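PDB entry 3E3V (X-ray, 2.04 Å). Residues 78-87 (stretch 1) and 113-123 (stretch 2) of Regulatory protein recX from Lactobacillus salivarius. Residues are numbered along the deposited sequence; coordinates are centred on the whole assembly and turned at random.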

# COMPACT_ATOMS: atom_id res chain seq x y z
N MET A 78 4.47 -4.57 -1.36
CA MET A 78 3.43 -5.48 -0.91
C MET A 78 3.20 -6.66 -1.87
O MET A 78 2.95 -7.77 -1.42
N MET A 79 3.30 -6.42 -3.17
CA MET A 79 3.13 -7.47 -4.19
C MET A 79 4.21 -8.53 -3.98
O MET A 79 3.97 -9.74 -4.09
N ASN A 80 5.42 -8.07 -3.68
CA ASN A 80 6.55 -8.96 -3.49
C ASN A 80 6.76 -9.54 -2.10
O ASN A 80 7.25 -10.66 -1.97
N THR A 81 6.38 -8.81 -1.05
CA THR A 81 6.61 -9.31 0.31
C THR A 81 5.38 -9.66 1.14
O THR A 81 5.52 -10.12 2.27
N SER A 82 4.18 -9.44 0.60
CA SER A 82 2.98 -9.74 1.38
C SER A 82 1.98 -10.61 0.65
O SER A 82 2.10 -10.88 -0.55
N ASP A 83 0.98 -11.05 1.39
CA ASP A 83 -0.08 -11.88 0.84
C ASP A 83 -1.34 -11.04 0.74
O ASP A 83 -2.43 -11.58 0.58
N LYS A 84 -1.20 -9.72 0.82
CA LYS A 84 -2.34 -8.79 0.76
C LYS A 84 -2.80 -8.46 -0.67
O LYS A 84 -1.99 -8.38 -1.60
N GLY A 85 -4.11 -8.28 -0.84
CA GLY A 85 -4.68 -7.95 -2.13
C GLY A 85 -4.88 -6.45 -2.26
O GLY A 85 -4.68 -5.73 -1.30
N PRO A 86 -5.31 -5.96 -3.44
CA PRO A 86 -5.54 -4.54 -3.74
C PRO A 86 -6.28 -3.73 -2.69
O PRO A 86 -5.85 -2.63 -2.35
N LYS A 87 -7.38 -4.27 -2.17
CA LYS A 87 -8.17 -3.53 -1.20
C LYS A 87 -7.45 -3.20 0.10
O LYS A 87 -7.64 -2.11 0.65
N LYS A 113 -3.21 -11.26 -13.37
CA LYS A 113 -2.42 -12.48 -13.39
C LYS A 113 -1.45 -12.56 -12.22
O LYS A 113 -1.18 -13.65 -11.72
N LEU A 114 -0.93 -11.43 -11.76
CA LEU A 114 -0.02 -11.46 -10.62
C LEU A 114 -0.78 -11.73 -9.33
O LEU A 114 -0.28 -12.43 -8.44
N GLN A 115 -1.99 -11.17 -9.22
CA GLN A 115 -2.83 -11.38 -8.03
C GLN A 115 -3.24 -12.83 -7.95
O GLN A 115 -3.18 -13.45 -6.89
N VAL A 116 -3.68 -13.37 -9.08
CA VAL A 116 -4.11 -14.76 -9.14
C VAL A 116 -2.99 -15.70 -8.74
O VAL A 116 -3.21 -16.66 -8.00
N GLU A 117 -1.79 -15.41 -9.22
CA GLU A 117 -0.64 -16.26 -8.92
C GLU A 117 -0.30 -16.23 -7.43
O GLU A 117 0.11 -17.25 -6.88
N LYS A 118 -0.46 -15.08 -6.78
CA LYS A 118 -0.16 -15.02 -5.36
C LYS A 118 -1.30 -15.68 -4.59
O LYS A 118 -1.08 -16.33 -3.56
N GLY A 119 -2.51 -15.51 -5.11
CA GLY A 119 -3.69 -16.10 -4.49
C GLY A 119 -3.70 -17.61 -4.58
O GLY A 119 -4.19 -18.27 -3.66
N VAL A 120 -3.18 -18.16 -5.67
CA VAL A 120 -3.12 -19.62 -5.85
C VAL A 120 -2.16 -20.22 -4.84
O VAL A 120 -2.40 -21.30 -4.29
N THR A 121 -1.06 -19.50 -4.59
CA THR A 121 -0.04 -19.93 -3.64
C THR A 121 -0.63 -20.00 -2.24
O THR A 121 -0.39 -20.96 -1.50
N LEU A 122 -1.41 -18.99 -1.87
CA LEU A 122 -2.02 -18.97 -0.54
C LEU A 122 -3.10 -20.03 -0.48
O LEU A 122 -3.20 -20.78 0.49
N ALA A 123 -3.92 -20.10 -1.53
CA ALA A 123 -4.99 -21.08 -1.61
C ALA A 123 -4.46 -22.52 -1.51
O ALA A 123 -5.08 -23.37 -0.87

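The contact between the two stretches is small, burying 355 Å² in total, and it is made by side chains packing against one another and against main-chain carbonyls, without a single hydrogen bond or salt bridge across it. Stretch 2 is helical throughout, whereas stretch 1 carries the end of one helix, a short turn and the start of another. Leu114, Lys118 and Leu122, spaced four residues apart and so aligned along one side of their helix, all direct their CA-to-CB bonds toward stretch 1. The backbones come nearest at Asp83 and Lys118, whose CA atoms are 7.0 Å apart.

Lys118 gives up more surface than any other residue here, and its contacts are largely those of its aliphatic chain. With chi1 at t, chi2 between wells at 148°, and chi3 and chi4 both m, the chain runs along the end of the first helix. Its CD lies 3.0 Å from the backbone O of Ser82, and its CE lies 3.1 Å from the backbone O of Met79. These are close approaches of carbon to carbonyl oxygen, in which the last two methylenes of the chain lie against carbonyls of the final helical turn and of the residue just after it. The same CD is 4.2 Å from CA of Asp83, so the lysine spans the point where the chain leaves the helix. Its NZ makes no hydrogen bond or salt bridge with stretch 1.

Met79 is second in covered area. Its CA-to-CB bond points sideways, but the m, t, p rotamer brings the end of the side chain nearer to stretch 2, where CE meets CD1 of Leu114 at 3.4 Å. Leu114, in the m, t rotamer, supplies the apolar partner, although it remains exposed in the assembly as a whole. Met79 therefore contacts stretch 2 through both its backbone and its side chain, meeting Lys118 with one and Leu114 with the other.

Asp83, chi1 p, also points sideways and covers nearly as much surface. Its CB packs 3.7 Å from CD2 of Leu122, an m, t leucine, while its carboxylate is engaged in polar contacts outside this interface: OD1 forms a salt bridge with NZ of Lys84 at 3.0 Å, and OD2 is hydrogen-bonded elsewhere in the structure. The aspartate thus presents its methylene to the leucine. The turn around it is held by Ser82, whose CA-to-CB bond points away from stretch 2. In the p rotamer, the serine OG donates to O of Met78 at 2.6 Å and accepts from N of Lys84 at 3.3 Å, tying the end of the helix to the turn that follows.

Beyond the turn, Pro86 opens the second helix, directly after Gly85 at the N-cap position. Its ring, C-gamma exo, brings CG to the side-chain amide end of Gln115. The CA-to-CB bond of Gln115 points sideways relative to stretch 1, and its m, t conformation extends that end nearer to stretch 1, completing the contact beside the proline.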

# COMPACT_ATOMS: atom_id res chain seq x y z
CB MET A 78 2.12 -4.71 -0.66
CG MET A 78 2.20 -3.69 0.48
SD MET A 78 2.75 -4.32 2.09
CE MET A 78 1.26 -5.08 2.64
CB MET A 79 3.30 -6.88 -5.60
CG MET A 79 2.11 -6.13 -6.18
SD MET A 79 2.59 -5.33 -7.76
CE MET A 79 2.94 -6.71 -8.78
CB ASN A 80 7.83 -8.25 -3.94
CG ASN A 80 7.83 -7.95 -5.42
OD1 ASN A 80 7.37 -8.76 -6.23
ND2 ASN A 80 8.36 -6.79 -5.79
CB THR A 81 7.43 -8.29 1.12
OG1 THR A 81 6.67 -7.08 1.27
CG2 THR A 81 8.73 -7.96 0.42
CB SER A 82 2.29 -8.44 1.82
OG SER A 82 1.51 -7.88 0.77
CB ASP A 83 -0.33 -13.08 1.76
CG ASP A 83 -0.57 -12.67 3.21
OD1 ASP A 83 -0.56 -11.45 3.50
OD2 ASP A 83 -0.77 -13.56 4.06
CB LYS A 84 -2.02 -7.49 1.51
CG LYS A 84 -1.68 -7.68 2.99
CD LYS A 84 -2.72 -8.55 3.68
CE LYS A 84 -2.43 -8.66 5.17
NZ LYS A 84 -1.05 -9.13 5.40
CB PRO A 86 -6.32 -4.58 -5.06
CG PRO A 86 -5.79 -5.82 -5.71
CD PRO A 86 -5.78 -6.80 -4.55
CB LYS A 87 -9.46 -4.27 -0.89
CG LYS A 87 -10.38 -4.43 -2.10
CD LYS A 87 -11.69 -5.08 -1.67
CE LYS A 87 -12.47 -5.62 -2.85
NZ LYS A 87 -13.59 -6.48 -2.35
CB LYS A 113 -1.69 -12.66 -14.73
CG LYS A 113 -0.82 -11.51 -15.19
CD LYS A 113 -1.64 -10.22 -15.42
CE LYS A 113 -2.86 -10.45 -16.29
NZ LYS A 113 -3.74 -9.25 -16.23
CB LEU A 114 0.74 -10.13 -10.51
CG LEU A 114 1.81 -9.98 -11.60
CD1 LEU A 114 2.36 -8.56 -11.60
CD2 LEU A 114 2.91 -11.00 -11.36
CB GLN A 115 -4.09 -10.51 -8.10
CG GLN A 115 -3.84 -9.02 -8.01
CD GLN A 115 -5.13 -8.23 -8.04
OE1 GLN A 115 -5.19 -7.15 -8.63
NE2 GLN A 115 -6.16 -8.75 -7.38
CB VAL A 116 -4.59 -15.13 -10.56
CG1 VAL A 116 -4.84 -16.63 -10.67
CG2 VAL A 116 -5.85 -14.36 -10.88
CB GLU A 117 0.57 -15.83 -9.75
CG GLU A 117 1.59 -16.94 -9.95
CD GLU A 117 2.68 -16.56 -10.93
OE1 GLU A 117 2.34 -16.10 -12.05
OE2 GLU A 117 3.87 -16.73 -10.59
CB LYS A 118 0.01 -13.57 -4.90
CG LYS A 118 0.34 -13.45 -3.41
CD LYS A 118 1.23 -12.25 -3.13
CE LYS A 118 2.67 -12.47 -3.61
NZ LYS A 118 3.43 -13.42 -2.75
CB VAL A 120 -2.65 -20.00 -7.28
CG1 VAL A 120 -2.29 -21.48 -7.33
CG2 VAL A 120 -3.76 -19.71 -8.28
CB THR A 121 1.14 -18.94 -3.64
OG1 THR A 121 1.75 -18.94 -4.93
CG2 THR A 121 2.17 -19.33 -2.59
CB LEU A 122 -2.63 -17.58 -0.27
CG LEU A 122 -1.69 -16.42 -0.62
CD1 LEU A 122 -2.42 -15.09 -0.51
CD2 LEU A 122 -0.46 -16.44 0.31
CB ALA A 123 -5.78 -20.90 -2.90